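Local coordinates for protein putidaredoxin reductase (Pseudomonas putida, PDB 1Q1R) that probably passes electrons from NADH through its bound FAD to the iron-sulfur protein putidaredoxin, which serves the cytochrome P450cam monooxygenase, at residues 91-94 against 100-103; 217-220 against 225-228; 363-368 against 373-378; 380-385 against 406-411; 386-389 against 393-396. All coordinates share one frame; numbering follows the deposited sequence.

In the fold
The chain first closes contact 1, a hairpin join in the small antiparallel sheet of 83-102, next to the FAD-binding part of the fold. Contact 2 follows far along the chain. It closes a second hairpin in the three-stranded sheet 214-238, with its centre 45 Å from that of contact 1. The other three contacts lie together in the C-terminal part. Contact 3 closes the hairpin 360-377 of the five-stranded antiparallel sheet. Contact 4 brings the start of helix 408-421 against helix 380-391, and contact 5 is nested inside the loop it closes. Phe364 of contact 3 meets Leu408 of contact 4, and Val374 meets Ser386 of contact 5, so sheet and helices pack as one unit.

Contact 1: 91-94 against 100-103; sequences QQVI and ALDY
The Tyr103 ring lies under the backbone of Gln91, whose carbonyl carbon sits 3.2 Å above the ring plane, offset toward the rim. Gln91 CB adds a CH-pi contact over the ring, 4.1 Å from the centroid of Tyr103. With chi1 at 68°, Tyr103 CG stands between its backbone N and carbonyl carbon, which brings the ring against the Gln91 backbone. The amide of Gln92 and the carboxylate of Asp102 are nearly coplanar, 11° apart. Gln92 NE2 donates to Asp102 OD1 at 2.7 Å, in the amide plane. Beyond them Ile94 CD1 presses on Ala100 CB at 3.5 Å. Val93 and Leu101 form the hydrogen-bonded pair, and their side chains meet beneath. With an alanine at Tyr103, the Gln91 backbone is likely to lose the surface it lies on and a gap to open beside Val93 CG1. Val8 of strand 6-10 also touches Val93 and Tyr103. The Val93-Leu101 face is thus apolar toward strands 6-10 and 31-35, while the Gln92-Asp102 bond sits beside the apolar Ile94-Ala100 pair.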
loop_
_atom_site.group_PDB
_atom_site.type_symbol
_atom_site.label_atom_id
_atom_site.label_comp_id
_atom_site.label_asym_id
_atom_site.label_seq_id
_atom_site.Cartn_x
_atom_site.Cartn_y
_atom_site.Cartn_z
ATOM N N GLN A 91 9.549 -13.236 -27.067
ATOM C CA GLN A 91 8.670 -13.572 -25.952
ATOM C C GLN A 91 9.473 -14.288 -24.871
ATOM O O GLN A 91 9.218 -15.449 -24.550
ATOM C CB GLN A 91 7.511 -14.458 -26.422
ATOM C CG GLN A 91 6.400 -13.702 -27.137
ATOM C CD GLN A 91 5.306 -14.621 -27.652
ATOM O OE1 GLN A 91 4.784 -15.460 -26.917
ATOM N NE2 GLN A 91 4.952 -14.462 -28.922
ATOM N N GLN A 92 10.456 -13.584 -24.322
ATOM C CA GLN A 92 11.300 -14.141 -23.274
ATOM C C GLN A 92 11.660 -13.058 -22.276
ATOM O O GLN A 92 11.660 -11.871 -22.603
ATOM C CB GLN A 92 12.613 -14.683 -23.850
ATOM C CG GLN A 92 12.489 -15.595 -25.052
ATOM C CD GLN A 92 13.851 -16.009 -25.586
ATOM O OE1 GLN A 92 14.709 -15.163 -25.850
ATOM N NE2 GLN A 92 14.056 -17.312 -25.746
ATOM N N VAL A 93 11.961 -13.477 -21.055
ATOM C CA VAL A 93 12.390 -12.553 -20.020
ATOM C C VAL A 93 13.830 -12.966 -19.736
ATOM O O VAL A 93 14.127 -14.157 -19.634
ATOM C CB VAL A 93 11.536 -12.677 -18.731
ATOM C CG1 VAL A 93 10.146 -12.100 -18.971
ATOM C CG2 VAL A 93 11.438 -14.131 -18.302
ATOM N N ILE A 94 14.722 -11.987 -19.635
ATOM C CA ILE A 94 16.126 -12.277 -19.383
ATOM C C ILE A 94 16.481 -12.111 -17.914
ATOM O O ILE A 94 16.203 -11.075 -17.312
ATOM C CB ILE A 94 17.046 -11.358 -20.213
ATOM C CG1 ILE A 94 16.642 -11.412 -21.691
ATOM C CG2 ILE A 94 18.499 -11.779 -20.030
ATOM C CD1 ILE A 94 16.627 -12.802 -22.287
ATOM N N ALA A 100 17.245 -17.138 -20.018
ATOM C CA ALA A 100 16.028 -16.572 -20.592
ATOM C C ALA A 100 14.855 -17.536 -20.451
ATOM O O ALA A 100 14.996 -18.740 -20.676
ATOM C CB ALA A 100 16.252 -16.233 -22.063
ATOM N N LEU A 101 13.698 -17.002 -20.073
ATOM C CA LEU A 101 12.502 -17.818 -19.906
ATOM C C LEU A 101 11.469 -17.434 -20.954
ATOM O O LEU A 101 11.174 -16.252 -21.134
ATOM C CB LEU A 101 11.908 -17.616 -18.510
ATOM C CG LEU A 101 12.797 -17.918 -17.302
ATOM C CD1 LEU A 101 12.030 -17.601 -16.023
ATOM C CD2 LEU A 101 13.232 -19.377 -17.323
ATOM N N ASP A 102 10.922 -18.433 -21.641
ATOM C CA ASP A 102 9.917 -18.186 -22.670
ATOM C C ASP A 102 8.539 -18.018 -22.043
ATOM O O ASP A 102 8.222 -18.647 -21.030
ATOM C CB ASP A 102 9.873 -19.341 -23.675
ATOM C CG ASP A 102 11.199 -19.559 -24.375
ATOM O OD1 ASP A 102 11.822 -18.564 -24.804
ATOM O OD2 ASP A 102 11.614 -20.729 -24.505
ATOM N N TYR A 103 7.719 -17.169 -22.655
ATOM C CA TYR A 103 6.378 -16.928 -22.147
ATOM C C TYR A 103 5.358 -16.745 -23.257
ATOM O O TYR A 103 5.682 -16.283 -24.352
ATOM C CB TYR A 103 6.374 -15.686 -21.245
ATOM C CG TYR A 103 6.615 -14.367 -21.960
ATOM C CD1 TYR A 103 5.605 -13.755 -22.708
ATOM C CD2 TYR A 103 7.849 -13.725 -21.880
ATOM C CE1 TYR A 103 5.820 -12.536 -23.355
ATOM C CE2 TYR A 103 8.076 -12.506 -22.522
ATOM C CZ TYR A 103 7.057 -11.918 -23.258
ATOM O OH TYR A 103 7.280 -10.717 -23.895
#

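Contact 2: 217-220 against 225-228; sequences FEMS and KVTA
Strands 217-219 and 226-228 run antiparallel with their short axes 125° apart, and a classic beta bulge shifts the register by one. Thr227 and Ala228 both face Glu218 in this bulge. Glu218 O takes a straight bond from Thr227 N at 2.9 Å, with the donor tilted 33° from the carbonyl plane. Weak bonds from Ala228 N and Thr227 OG1 reach the same oxygen. Thr227 OG1 gets there with chi1 at 55°, which places it between its own backbone N and carbonyl carbon. Glu218 N in turn donates to Ala228 O. The Glu218 side chain runs past Ala228 CB, and its OE1 forms a salt bridge with Arg236. Phe217 and Met219 flank Val226: Phe217 CD2 lies 4.1 Å from Val226 CG1, and Met219 CG lies 4.3 Å from Val226 CG2. Both aromatic and thioether side chains also touch Val124 of helix 123-126. Near the turn, Ser220 N meets Lys225 O at 2.8 Å, and Lys225 N donates back to Ser220 OG at 3.1 Å.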
loop_
_atom_site.group_PDB
_atom_site.type_symbol
_atom_site.label_atom_id
_atom_site.label_comp_id
_atom_site.label_asym_id
_atom_site.label_seq_id
_atom_site.Cartn_x
_atom_site.Cartn_y
_atom_site.Cartn_z
ATOM N N PHE A 217 22.533 14.517 8.970
ATOM C CA PHE A 217 22.699 13.672 10.147
ATOM C C PHE A 217 24.098 13.749 10.742
ATOM O O PHE A 217 25.054 14.143 10.074
ATOM C CB PHE A 217 22.433 12.197 9.796
ATOM C CG PHE A 217 21.139 11.955 9.073
ATOM C CD1 PHE A 217 21.044 12.154 7.702
ATOM C CD2 PHE A 217 20.015 11.523 9.767
ATOM C CE1 PHE A 217 19.842 11.926 7.028
ATOM C CE2 PHE A 217 18.813 11.293 9.107
ATOM C CZ PHE A 217 18.726 11.496 7.733
ATOM N N GLU A 218 24.202 13.369 12.010
ATOM C CA GLU A 218 25.488 13.303 12.687
ATOM C C GLU A 218 25.684 11.798 12.834
ATOM O O GLU A 218 24.708 11.066 13.026
ATOM C CB GLU A 218 25.430 13.969 14.061
ATOM C CG GLU A 218 25.082 15.443 13.999
ATOM C CD GLU A 218 25.120 16.123 15.351
ATOM O OE1 GLU A 218 24.804 15.471 16.367
ATOM O OE2 GLU A 218 25.451 17.326 15.393
ATOM N N MET A 219 26.923 11.333 12.718
ATOM C CA MET A 219 27.201 9.906 12.824
ATOM C C MET A 219 28.434 9.579 13.642
ATOM O O MET A 219 29.332 10.404 13.770
ATOM C CB MET A 219 27.374 9.311 11.436
ATOM C CG MET A 219 26.118 9.333 10.613
ATOM S SD MET A 219 26.428 8.455 9.113
ATOM C CE MET A 219 26.407 6.757 9.722
ATOM N N SER A 220 28.470 8.363 14.186
ATOM C CA SER A 220 29.605 7.908 14.981
ATOM C C SER A 220 30.668 7.375 14.025
ATOM O O SER A 220 30.360 6.657 13.077
ATOM C CB SER A 220 29.172 6.807 15.959
ATOM O OG SER A 220 28.584 5.716 15.267
ATOM N N LYS A 225 27.175 4.629 12.776
ATOM C CA LYS A 225 25.748 4.660 13.063
ATOM C C LYS A 225 25.278 6.103 13.209
ATOM O O LYS A 225 26.065 6.987 13.545
ATOM C CB LYS A 225 25.450 3.889 14.352
ATOM C CG LYS A 225 25.671 2.385 14.219
ATOM C CD LYS A 225 25.539 1.639 15.546
ATOM C CE LYS A 225 24.164 1.798 16.176
ATOM N NZ LYS A 225 23.996 0.898 17.365
ATOM N N VAL A 226 23.997 6.338 12.942
ATOM C CA VAL A 226 23.435 7.674 13.076
ATOM C C VAL A 226 23.296 7.965 14.565
ATOM O O VAL A 226 22.897 7.091 15.337
ATOM C CB VAL A 226 22.035 7.766 12.419
ATOM C CG1 VAL A 226 21.380 9.114 12.757
ATOM C CG2 VAL A 226 22.157 7.595 10.907
ATOM N N THR A 227 23.650 9.180 14.972
ATOM C CA THR A 227 23.530 9.571 16.367
ATOM C C THR A 227 22.563 10.736 16.505
ATOM O O THR A 227 22.107 11.040 17.606
ATOM C CB THR A 227 24.893 9.986 16.971
ATOM O OG1 THR A 227 25.480 11.013 16.164
ATOM C CG2 THR A 227 25.834 8.790 17.036
ATOM N N ALA A 228 22.248 11.397 15.392
ATOM C CA ALA A 228 21.321 12.521 15.444
ATOM C C ALA A 228 20.795 12.950 14.079
ATOM O O ALA A 228 21.463 12.796 13.059
ATOM C CB ALA A 228 21.983 13.711 16.147
#

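Contact 3: 363-368 against 373-378; sequences VFYLQG and AVDTVN
Tyr365 and Asp375 meet at the end of the ring, where Tyr365 OH gives Asp375 OD1 a weak hydrogen bond of 2.8 Å. Ring and carboxylate planes are 58° apart. Asp375 CG also lies 3.6 Å from Tyr365 CE1, so the acid rests against the ring as well as the hydroxyl. Ala373 O sits at the edge of the same ring, in its plane, and accepts Tyr365 N at 2.8 Å. The side chains of Phe364 and Val374 lie side by side and point the same way. Val374 has a chi1 of -176°, which brings its CG1 over one face of the Phe364 ring and its CG2 to 3.4 Å from Phe364 CD2. Backbone bonds in both directions between Val363 and Asp375 fix the pairing. Farther out, Tyr347 meets Tyr365 edge-to-face, and Val193 of helix 191-204 touches Val363 and Tyr365. A phenylalanine in place of Tyr365 would probably leave the buried Asp375 OD1 without this hydroxyl partner. Val374 also bonds through its backbone to Val341 on the neighbouring strand. This is a regular antiparallel hairpin within the five-stranded sheet of the C-terminal domain, as in reductases of the glutathione reductase fold.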
loop_
_atom_site.group_PDB
_atom_site.type_symbol
_atom_site.label_atom_id
_atom_site.label_comp_id
_atom_site.label_asym_id
_atom_site.label_seq_id
_atom_site.Cartn_x
_atom_site.Cartn_y
_atom_site.Cartn_z
ATOM N N VAL A 363 -16.071 10.068 8.249
ATOM C CA VAL A 363 -15.903 11.345 7.576
ATOM C C VAL A 363 -16.217 11.156 6.102
ATOM O O VAL A 363 -15.564 10.365 5.405
ATOM C CB VAL A 363 -14.455 11.879 7.732
ATOM C CG1 VAL A 363 -14.337 13.268 7.116
ATOM C CG2 VAL A 363 -14.076 11.930 9.206
ATOM N N PHE A 364 -17.233 11.873 5.633
ATOM C CA PHE A 364 -17.642 11.777 4.238
ATOM C C PHE A 364 -17.019 12.889 3.408
ATOM O O PHE A 364 -17.125 14.062 3.750
ATOM C CB PHE A 364 -19.174 11.841 4.125
ATOM C CG PHE A 364 -19.884 10.708 4.818
ATOM C CD1 PHE A 364 -20.089 10.732 6.195
ATOM C CD2 PHE A 364 -20.317 9.597 4.095
ATOM C CE1 PHE A 364 -20.711 9.666 6.843
ATOM C CE2 PHE A 364 -20.939 8.527 4.734
ATOM C CZ PHE A 364 -21.134 8.560 6.109
ATOM N N TYR A 365 -16.359 12.513 2.319
ATOM C CA TYR A 365 -15.734 13.484 1.425
ATOM C C TYR A 365 -16.645 13.671 0.220
ATOM O O TYR A 365 -16.914 12.719 -0.515
ATOM C CB TYR A 365 -14.360 12.988 0.966
ATOM C CG TYR A 365 -13.349 12.887 2.085
ATOM C CD1 TYR A 365 -13.447 11.889 3.055
ATOM C CD2 TYR A 365 -12.309 13.808 2.191
ATOM C CE1 TYR A 365 -12.536 11.812 4.105
ATOM C CE2 TYR A 365 -11.392 13.740 3.235
ATOM C CZ TYR A 365 -11.510 12.744 4.187
ATOM O OH TYR A 365 -10.607 12.684 5.223
ATOM N N LEU A 366 -17.122 14.897 0.021
ATOM C CA LEU A 366 -18.019 15.183 -1.089
ATOM C C LEU A 366 -17.519 16.247 -2.057
ATOM O O LEU A 366 -16.753 17.140 -1.697
ATOM C CB LEU A 366 -19.397 15.624 -0.569
ATOM C CG LEU A 366 -20.228 14.673 0.299
ATOM C CD1 LEU A 366 -19.631 14.586 1.694
ATOM C CD2 LEU A 366 -21.664 15.178 0.370
ATOM N N GLN A 367 -17.969 16.121 -3.300
ATOM C CA GLN A 367 -17.663 17.073 -4.354
ATOM C C GLN A 367 -19.071 17.426 -4.807
ATOM O O GLN A 367 -19.648 16.757 -5.664
ATOM C CB GLN A 367 -16.895 16.412 -5.496
ATOM C CG GLN A 367 -16.411 17.403 -6.535
ATOM C CD GLN A 367 -15.686 16.741 -7.688
ATOM O OE1 GLN A 367 -15.061 17.414 -8.508
ATOM N NE2 GLN A 367 -15.770 15.419 -7.763
ATOM N N GLY A 368 -19.631 18.466 -4.202
ATOM C CA GLY A 368 -20.993 18.848 -4.517
ATOM C C GLY A 368 -21.867 17.997 -3.613
ATOM O O GLY A 368 -21.806 18.125 -2.389
ATOM N N ALA A 373 -15.434 9.657 -1.041
ATOM C CA ALA A 373 -14.799 8.687 -0.162
ATOM C C ALA A 373 -15.279 8.850 1.268
ATOM O O ALA A 373 -15.897 9.853 1.619
ATOM C CB ALA A 373 -13.279 8.857 -0.215
ATOM N N VAL A 374 -14.993 7.848 2.089
ATOM C CA VAL A 374 -15.369 7.893 3.491
ATOM C C VAL A 374 -14.270 7.258 4.322
ATOM O O VAL A 374 -13.818 6.149 4.028
ATOM C CB VAL A 374 -16.680 7.129 3.768
ATOM C CG1 VAL A 374 -17.069 7.293 5.236
ATOM C CG2 VAL A 374 -17.794 7.641 2.861
ATOM N N ASP A 375 -13.817 7.979 5.338
ATOM C CA ASP A 375 -12.802 7.457 6.239
ATOM C C ASP A 375 -13.588 7.091 7.496
ATOM O O ASP A 375 -14.283 7.937 8.063
ATOM C CB ASP A 375 -11.754 8.528 6.574
ATOM C CG ASP A 375 -10.850 8.874 5.389
ATOM O OD1 ASP A 375 -10.137 9.899 5.475
ATOM O OD2 ASP A 375 -10.842 8.133 4.383
ATOM N N THR A 376 -13.510 5.834 7.917
ATOM C CA THR A 376 -14.217 5.418 9.119
ATOM C C THR A 376 -13.231 5.051 10.215
ATOM O O THR A 376 -12.187 4.452 9.953
ATOM C CB THR A 376 -15.144 4.214 8.850
ATOM O OG1 THR A 376 -14.364 3.080 8.458
ATOM C CG2 THR A 376 -16.135 4.550 7.744
ATOM N N VAL A 377 -13.566 5.431 11.443
ATOM C CA VAL A 377 -12.727 5.151 12.603
ATOM C C VAL A 377 -13.547 4.342 13.599
ATOM O O VAL A 377 -14.445 4.871 14.259
ATOM C CB VAL A 377 -12.249 6.460 13.260
ATOM C CG1 VAL A 377 -11.514 6.160 14.553
ATOM C CG2 VAL A 377 -11.351 7.217 12.292
ATOM N N ASN A 378 -13.227 3.054 13.700
ATOM C CA ASN A 378 -13.937 2.128 14.576
ATOM C C ASN A 378 -15.412 2.027 14.199
ATOM O O ASN A 378 -16.275 1.903 15.064
ATOM C CB ASN A 378 -13.805 2.533 16.051
ATOM C CG ASN A 378 -12.434 2.203 16.632
ATOM O OD1 ASN A 378 -11.790 1.227 16.231
ATOM N ND2 ASN A 378 -11.992 3.005 17.593
#

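Contact 4: 380-385 against 406-411; sequences PVEFNQ and VPLKEI
Leu408 carries the apolar part of this helix-helix contact, reaching across to Glu382 and Gln385. Its CD2 lies 3.9 Å from Glu382 CB and 4.1 Å from Gln385 CB. Leu408 CG stands anti to the backbone N (chi1 -159°), which carries the methyl branch toward helix 380-391. The side chains of Gln385 and Leu408 slide past each other in opposite directions. Gln385 OE1 comes to 3.5 Å from Leu408 CB, a packing contact and not a polar bond. The other branch of the amide, Gln385 NE2, lies 3.5 Å from Lys409 CB.

The polar links across the contact pass through water, and no direct hydrogen bond joins the two segments. One water donates to Glu382 OE2 at 2.6 Å and accepts Leu408 N at 3.2 Å. A second water accepts both Gln385 NE2 and Lys409 N, the latter at 3.1 Å. Both amides belong to the first turn of helix 408-421, with Pro407 at the N-cap position, so the waters satisfy donors at the helix start.

Charge is concentrated at Glu382. Its OE2 pairs with Arg353 and its OE1 with Arg379, and OE1 also bonds Ser362. Through the first water, its negative charge would probably help stabilise the helix start, whose amides lack acceptors within the helix. Two helices are thus joined by one leucine and a pair of water bridges, at the N-terminal end of helix 408-421.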
loop_
_atom_site.group_PDB
_atom_site.type_symbol
_atom_site.label_atom_id
_atom_site.label_comp_id
_atom_site.label_asym_id
_atom_site.label_seq_id
_atom_site.Cartn_x
_atom_site.Cartn_y
_atom_site.Cartn_z
ATOM N N PRO A 380 -16.962 -0.285 11.461
ATOM C CA PRO A 380 -16.991 -1.319 10.425
ATOM C C PRO A 380 -18.291 -1.400 9.628
ATOM O O PRO A 380 -18.269 -1.665 8.427
ATOM C CB PRO A 380 -16.694 -2.597 11.213
ATOM C CG PRO A 380 -17.259 -2.305 12.567
ATOM C CD PRO A 380 -16.803 -0.887 12.799
ATOM N N VAL A 381 -19.424 -1.172 10.287
ATOM C CA VAL A 381 -20.700 -1.238 9.589
ATOM C C VAL A 381 -20.875 -0.057 8.642
ATOM O O VAL A 381 -21.232 -0.240 7.474
ATOM C CB VAL A 381 -21.887 -1.283 10.576
ATOM C CG1 VAL A 381 -23.200 -1.340 9.804
ATOM C CG2 VAL A 381 -21.756 -2.503 11.483
ATOM N N GLU A 382 -20.619 1.153 9.131
ATOM C CA GLU A 382 -20.756 2.317 8.268
ATOM C C GLU A 382 -19.729 2.237 7.141
ATOM O O GLU A 382 -19.926 2.808 6.069
ATOM C CB GLU A 382 -20.596 3.618 9.065
ATOM C CG GLU A 382 -21.611 3.758 10.205
ATOM C CD GLU A 382 -21.816 5.193 10.669
ATOM O OE1 GLU A 382 -20.852 5.990 10.632
ATOM O OE2 GLU A 382 -22.949 5.521 11.091
ATOM N N PHE A 383 -18.632 1.521 7.374
ATOM C CA PHE A 383 -17.623 1.368 6.330
ATOM C C PHE A 383 -18.212 0.501 5.213
ATOM O O PHE A 383 -18.190 0.870 4.037
ATOM C CB PHE A 383 -16.360 0.700 6.881
ATOM C CG PHE A 383 -15.346 0.381 5.822
ATOM C CD1 PHE A 383 -14.686 1.402 5.145
ATOM C CD2 PHE A 383 -15.089 -0.939 5.464
ATOM C CE1 PHE A 383 -13.786 1.114 4.121
ATOM C CE2 PHE A 383 -14.192 -1.238 4.441
ATOM C CZ PHE A 383 -13.541 -0.208 3.768
ATOM N N ASN A 384 -18.741 -0.657 5.586
ATOM C CA ASN A 384 -19.340 -1.551 4.602
ATOM C C ASN A 384 -20.482 -0.847 3.872
ATOM O O ASN A 384 -20.619 -0.959 2.655
ATOM C CB ASN A 384 -19.850 -2.819 5.286
ATOM C CG ASN A 384 -18.742 -3.821 5.556
ATOM O OD1 ASN A 384 -18.894 -4.730 6.376
ATOM N ND2 ASN A 384 -17.625 -3.672 4.852
ATOM N N GLN A 385 -21.295 -0.104 4.614
ATOM C CA GLN A 385 -22.407 0.611 4.002
ATOM C C GLN A 385 -21.896 1.693 3.056
ATOM O O GLN A 385 -22.497 1.946 2.013
ATOM C CB GLN A 385 -23.300 1.232 5.082
ATOM C CG GLN A 385 -23.934 0.202 6.000
ATOM C CD GLN A 385 -24.700 0.827 7.149
ATOM O OE1 GLN A 385 -24.172 1.671 7.874
ATOM N NE2 GLN A 385 -25.949 0.405 7.329
ATOM N N VAL A 406 -30.224 9.459 12.459
ATOM C CA VAL A 406 -30.737 8.836 11.241
ATOM C C VAL A 406 -29.756 7.767 10.757
ATOM O O VAL A 406 -28.685 8.088 10.244
ATOM C CB VAL A 406 -30.908 9.880 10.116
ATOM C CG1 VAL A 406 -31.482 9.222 8.879
ATOM C CG2 VAL A 406 -31.806 11.019 10.590
ATOM N N PRO A 407 -30.108 6.481 10.919
ATOM C CA PRO A 407 -29.233 5.387 10.489
ATOM C C PRO A 407 -28.827 5.489 9.019
ATOM O O PRO A 407 -29.639 5.823 8.152
ATOM C CB PRO A 407 -30.068 4.143 10.782
ATOM C CG PRO A 407 -30.869 4.562 11.978
ATOM C CD PRO A 407 -31.317 5.951 11.576
ATOM N N LEU A 408 -27.561 5.194 8.746
ATOM C CA LEU A 408 -27.036 5.259 7.390
ATOM C C LEU A 408 -27.814 4.312 6.482
ATOM O O LEU A 408 -28.041 4.608 5.309
ATOM C CB LEU A 408 -25.545 4.906 7.400
ATOM C CG LEU A 408 -24.689 5.369 6.221
ATOM C CD1 LEU A 408 -24.877 6.863 5.981
ATOM C CD2 LEU A 408 -23.223 5.058 6.519
ATOM N N LYS A 409 -28.242 3.182 7.037
ATOM C CA LYS A 409 -29.008 2.199 6.282
ATOM C C LYS A 409 -30.267 2.839 5.691
ATOM O O LYS A 409 -30.613 2.591 4.540
ATOM C CB LYS A 409 -29.418 1.034 7.185
ATOM C CG LYS A 409 -30.181 -0.069 6.454
ATOM C CD LYS A 409 -31.086 -0.860 7.400
ATOM C CE LYS A 409 -30.307 -1.511 8.532
ATOM N NZ LYS A 409 -31.207 -2.260 9.463
ATOM N N GLU A 410 -30.951 3.661 6.480
ATOM C CA GLU A 410 -32.169 4.309 6.004
ATOM C C GLU A 410 -31.884 5.419 5.002
ATOM O O GLU A 410 -32.688 5.669 4.105
ATOM C CB GLU A 410 -32.994 4.840 7.180
ATOM C CG GLU A 410 -33.681 3.728 7.972
ATOM C CD GLU A 410 -34.431 2.734 7.070
ATOM O OE1 GLU A 410 -35.420 3.132 6.402
ATOM O OE2 GLU A 410 -34.023 1.547 7.028
ATOM N N ILE A 411 -30.738 6.077 5.145
ATOM C CA ILE A 411 -30.361 7.134 4.213
ATOM C C ILE A 411 -30.129 6.455 2.864
ATOM O O ILE A 411 -30.518 6.964 1.807
ATOM C CB ILE A 411 -29.066 7.842 4.670
ATOM C CG1 ILE A 411 -29.312 8.546 6.010
ATOM C CG2 ILE A 411 -28.613 8.843 3.614
ATOM C CD1 ILE A 411 -28.069 9.160 6.639
HETATM O O HOH W 1 -25.397 4.622 11.006
HETATM O O HOH W 2 -27.367 1.762 9.613
#

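Contact 5: 386-389 against 393-396; sequences SKQI and RLPV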
loop_
_atom_site.group_PDB
_atom_site.type_symbol
_atom_site.label_atom_id
_atom_site.label_comp_id
_atom_site.label_asym_id
_atom_site.label_seq_id
_atom_site.Cartn_x
_atom_site.Cartn_y
_atom_site.Cartn_z
ATOM N N SER A 386 -20.780 2.320 3.416
ATOM C CA SER A 386 -20.205 3.375 2.588
ATOM C C SER A 386 -19.654 2.843 1.267
ATOM O O SER A 386 -19.656 3.554 0.263
ATOM C CB SER A 386 -19.106 4.120 3.352
ATOM O OG SER A 386 -19.648 4.828 4.457
ATOM N N LYS A 387 -19.176 1.601 1.267
ATOM C CA LYS A 387 -18.654 0.995 0.042
ATOM C C LYS A 387 -19.767 0.973 -0.992
ATOM O O LYS A 387 -19.559 1.280 -2.164
ATOM C CB LYS A 387 -18.210 -0.449 0.281
ATOM C CG LYS A 387 -16.887 -0.636 0.982
ATOM C CD LYS A 387 -16.589 -2.130 1.041
ATOM C CE LYS A 387 -15.181 -2.425 1.501
ATOM N NZ LYS A 387 -14.950 -3.899 1.548
ATOM N N GLN A 388 -20.953 0.592 -0.535
ATOM C CA GLN A 388 -22.129 0.513 -1.389
ATOM C C GLN A 388 -22.473 1.885 -1.972
ATOM O O GLN A 388 -22.783 2.006 -3.157
ATOM C CB GLN A 388 -23.302 -0.033 -0.573
ATOM C CG GLN A 388 -24.586 -0.238 -1.349
ATOM C CD GLN A 388 -25.720 -0.742 -0.470
ATOM O OE1 GLN A 388 -26.816 -1.036 -0.955
ATOM N NE2 GLN A 388 -25.462 -0.841 0.835
ATOM N N ILE A 389 -22.417 2.916 -1.135
ATOM C CA ILE A 389 -22.722 4.278 -1.571
ATOM C C ILE A 389 -21.782 4.735 -2.690
ATOM O O ILE A 389 -22.219 5.342 -3.672
ATOM C CB ILE A 389 -22.621 5.275 -0.381
ATOM C CG1 ILE A 389 -23.733 4.989 0.628
ATOM C CG2 ILE A 389 -22.717 6.715 -0.879
ATOM C CD1 ILE A 389 -23.553 5.683 1.968
ATOM N N ARG A 393 -22.804 4.607 -6.639
ATOM C CA ARG A 393 -23.132 6.009 -6.870
ATOM C C ARG A 393 -24.516 6.359 -6.321
ATOM O O ARG A 393 -25.317 6.994 -7.005
ATOM C CB ARG A 393 -23.097 6.303 -8.369
ATOM C CG ARG A 393 -21.825 6.960 -8.860
ATOM C CD ARG A 393 -21.706 8.378 -8.319
ATOM N NE ARG A 393 -20.706 9.156 -9.043
ATOM C CZ ARG A 393 -20.772 9.427 -10.344
ATOM N NH1 ARG A 393 -21.796 8.983 -11.065
ATOM N NH2 ARG A 393 -19.818 10.142 -10.925
ATOM N N LEU A 394 -24.798 5.944 -5.091
ATOM C CA LEU A 394 -26.096 6.221 -4.489
ATOM C C LEU A 394 -26.269 7.692 -4.117
ATOM O O LEU A 394 -25.398 8.293 -3.486
ATOM C CB LEU A 394 -26.305 5.353 -3.249
ATOM C CG LEU A 394 -26.315 3.838 -3.450
ATOM C CD1 LEU A 394 -26.671 3.164 -2.142
ATOM C CD2 LEU A 394 -27.316 3.460 -4.525
ATOM N N PRO A 395 -27.410 8.285 -4.501
ATOM C CA PRO A 395 -27.727 9.690 -4.220
ATOM C C PRO A 395 -28.147 9.954 -2.773
ATOM O O PRO A 395 -29.240 10.466 -2.517
ATOM C CB PRO A 395 -28.849 9.983 -5.208
ATOM C CG PRO A 395 -29.584 8.682 -5.251
ATOM C CD PRO A 395 -28.460 7.667 -5.333
ATOM N N VAL A 396 -27.283 9.607 -1.825
ATOM C CA VAL A 396 -27.595 9.825 -0.419
ATOM C C VAL A 396 -27.709 11.318 -0.111
ATOM O O VAL A 396 -26.951 12.128 -0.646
ATOM C CB VAL A 396 -26.517 9.220 0.498
ATOM C CG1 VAL A 396 -26.536 7.707 0.393
ATOM C CG2 VAL A 396 -25.145 9.772 0.124
#
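A Schellman motif ends helix 380-391 here, and the chain turns back so that Leu394 and Val396 pack on Ile389. Leu394 N donates to Ile389 O at 3.0 Å, in the carbonyl plane and on a lone pair of the oxygen. Arg393 takes the C-prime place with a positive phi of 51°, which lets the chain reverse. Its N bonds Ile390 O in the same motif. Ile389 is the main apolar partner. Its CG1 and CD1 both lie 3.9 Å from Val396 CG1, while Ile389 CG2 meets Val396 CG2 at 4.0 Å. The two side chains cross at about a right angle. Leu394 comes alongside the last turn, with CD1 4.1 Å from Gln388 CG. Gln388 CG, anti to the backbone N (chi1 -177°), starts an extended chain whose OE1 makes a weak bond with Lys416. Pro395 forms the centre of an inverse gamma turn, closed by a weak bond from Val396 N to Leu394 O. Val371 of strand 370-377 touches Ile389 and Val396, and Ile412 and Ile411 of helix 408-421 touch Leu394 and Val396. This is a Schellman C-terminal capping motif followed by an inverse gamma turn, set between the C-terminal sheet and helix 408-421.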